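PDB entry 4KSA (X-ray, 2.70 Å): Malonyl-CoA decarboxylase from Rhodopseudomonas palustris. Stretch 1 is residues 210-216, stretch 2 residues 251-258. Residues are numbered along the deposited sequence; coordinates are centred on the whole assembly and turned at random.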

# COMPACT_ATOMS: atom_id res chain seq x y z
N ALA A 210 11.96 -12.41 19.40
CA ALA A 210 13.10 -11.49 19.46
C ALA A 210 14.43 -12.00 18.89
O ALA A 210 15.03 -11.36 18.03
CB ALA A 210 13.30 -11.04 20.90
N PRO A 211 14.91 -13.16 19.37
CA PRO A 211 16.18 -13.73 18.89
C PRO A 211 16.42 -13.54 17.40
O PRO A 211 15.57 -13.88 16.58
CB PRO A 211 16.09 -15.20 19.28
CG PRO A 211 14.60 -15.44 19.34
CD PRO A 211 14.12 -14.20 20.04
N PRO A 212 17.58 -13.00 17.04
CA PRO A 212 17.94 -12.76 15.65
C PRO A 212 18.28 -14.02 14.88
O PRO A 212 18.56 -13.97 13.68
CB PRO A 212 19.13 -11.81 15.76
CG PRO A 212 19.79 -12.27 17.01
CD PRO A 212 18.63 -12.50 17.95
N ASP A 213 18.25 -15.17 15.56
CA ASP A 213 18.54 -16.43 14.90
C ASP A 213 17.27 -17.28 14.78
O ASP A 213 17.33 -18.48 14.49
CB ASP A 213 19.66 -17.18 15.64
CG ASP A 213 19.23 -17.73 16.99
OD1 ASP A 213 18.42 -17.07 17.67
OD2 ASP A 213 19.72 -18.82 17.37
N ARG A 214 16.13 -16.64 14.98
CA ARG A 214 14.81 -17.27 14.88
C ARG A 214 13.96 -16.46 13.89
O ARG A 214 14.04 -15.24 13.87
CB ARG A 214 14.13 -17.32 16.25
CG ARG A 214 14.77 -18.27 17.24
CD ARG A 214 14.41 -19.72 16.95
NE ARG A 214 15.28 -20.66 17.67
CZ ARG A 214 16.53 -20.93 17.31
NH1 ARG A 214 17.25 -21.79 18.02
NH2 ARG A 214 17.07 -20.35 16.25
N ARG A 215 13.17 -17.15 13.08
CA ARG A 215 12.31 -16.52 12.08
C ARG A 215 11.14 -17.42 11.74
O ARG A 215 11.36 -18.55 11.31
CB ARG A 215 13.07 -16.27 10.78
CG ARG A 215 14.19 -15.30 10.87
CD ARG A 215 13.88 -14.05 10.07
NE ARG A 215 15.08 -13.26 9.85
CZ ARG A 215 15.92 -12.89 10.82
NH1 ARG A 215 15.68 -13.23 12.08
NH2 ARG A 215 17.00 -12.17 10.53
N CYS A 216 9.91 -16.95 11.90
CA CYS A 216 8.77 -17.77 11.52
C CYS A 216 7.96 -17.07 10.45
O CYS A 216 7.89 -15.84 10.40
CB CYS A 216 7.88 -18.11 12.71
SG CYS A 216 7.82 -16.80 13.87
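Stretch 2 (251-258) EREPIAAS

Stretch 2 (E251 to S258) lies on stretch 1 as an extended segment without regular helix or strand, and no backbone hydrogen bond joins the two; together they bury 356 Å². It runs from R252, whose guanidinium meets D213 and R214, past P254 and I255 beside P212 and D213, to A257, which lies against P212 O and R215. From R252 to I255 its backbone is open, with psi between 112° and 168°, and it becomes more compact at A257 and S258, where psi falls to about -28°. The closest CA pair is D213 and A257, 5.2 Å apart. Along stretch 1, P211 opens a type I beta turn that ends at R214, closed by R214 N donating to P211 O at 3.2 Å; its CB also lies 4.0 Å from R252 NH2. P212, second in the turn, sets its ring against stretch 2, with CG 3.8 Å from I255 O and CD 4.5 Å from P254 CB, while its carbonyl O comes within 3.0 Å of A257 CB. D213 is the centre of the contact. Its CA-to-CB bond points toward stretch 2, and its carboxylate forms a salt bridge with R252: NH2 donates to OD2 at 2.9 Å and, in a weak bond, to OD1 at 2.6 Å, while NE donates to OD2 at 3.3 Å. D213 CB packs 4.0 Å from I255 CG1, and D213 OD1 lies 3.7 Å from P254 CB. R214 begins the strand with its CB sideways, but its guanidinium lies flat on that of R252, centres 3.8 Å apart and planes at 13°. The like charges, R214 NH1 and R252 NH2 at 3.4 Å, share the carboxylate of D213, whose OD2 is 3.3 Å from R214 NH2 in a purely electrostatic pairing. R215 bends back to the turn, NH1 donating to R214 O at 3.2 Å, and brings NH2 to 3.4 Å from A257 CB. C216 is out of reach.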

# COMPACT_ATOMS: atom_id res chain seq x y z
N GLU A 251 18.47 -21.42 27.39
CA GLU A 251 19.75 -21.07 27.98
C GLU A 251 20.87 -21.31 26.97
O GLU A 251 21.92 -21.85 27.31
CB GLU A 251 20.02 -21.87 29.26
CG GLU A 251 19.45 -21.24 30.53
CD GLU A 251 20.21 -21.66 31.79
OE1 GLU A 251 19.92 -21.12 32.88
OE2 GLU A 251 21.11 -22.53 31.68
N ARG A 252 20.63 -20.92 25.72
CA ARG A 252 21.63 -21.06 24.66
C ARG A 252 22.03 -19.63 24.28
O ARG A 252 21.35 -18.68 24.65
CB ARG A 252 21.05 -21.74 23.41
CG ARG A 252 20.27 -20.78 22.50
CD ARG A 252 19.95 -21.38 21.14
NE ARG A 252 19.39 -20.39 20.22
CZ ARG A 252 18.26 -19.72 20.43
NH1 ARG A 252 17.56 -19.92 21.53
NH2 ARG A 252 17.82 -18.84 19.53
N GLU A 253 23.13 -19.48 23.55
CA GLU A 253 23.54 -18.14 23.15
C GLU A 253 23.29 -17.96 21.66
O GLU A 253 23.94 -18.59 20.82
CB GLU A 253 25.01 -17.90 23.49
CG GLU A 253 25.22 -16.89 24.61
CD GLU A 253 24.74 -15.49 24.24
OE1 GLU A 253 24.75 -14.61 25.12
OE2 GLU A 253 24.35 -15.27 23.08
N PRO A 254 22.32 -17.09 21.31
CA PRO A 254 21.94 -16.78 19.92
C PRO A 254 23.11 -16.30 19.09
O PRO A 254 24.17 -15.99 19.62
CB PRO A 254 20.87 -15.71 20.09
CG PRO A 254 21.29 -15.01 21.34
CD PRO A 254 21.62 -16.18 22.24
N ILE A 255 22.91 -16.24 17.78
CA ILE A 255 23.96 -15.78 16.88
C ILE A 255 23.37 -14.76 15.93
O ILE A 255 22.19 -14.80 15.63
CB ILE A 255 24.55 -16.95 16.06
CG1 ILE A 255 23.56 -17.40 14.98
CG2 ILE A 255 24.88 -18.11 16.99
CD1 ILE A 255 24.08 -18.52 14.08
N ALA A 256 24.19 -13.81 15.48
CA ALA A 256 23.71 -12.80 14.56
C ALA A 256 23.25 -13.53 13.31
O ALA A 256 23.92 -14.44 12.84
CB ALA A 256 24.81 -11.82 14.23
N ALA A 257 22.10 -13.12 12.79
CA ALA A 257 21.51 -13.73 11.61
C ALA A 257 22.44 -13.67 10.40
O ALA A 257 22.37 -14.52 9.51
CB ALA A 257 20.18 -13.05 11.28
N SER A 258 23.29 -12.66 10.37
CA SER A 258 24.23 -12.50 9.27
C SER A 258 25.34 -13.54 9.35
O SER A 258 25.92 -13.91 8.33
CB SER A 258 24.81 -11.08 9.29
OG SER A 258 25.20 -10.72 10.59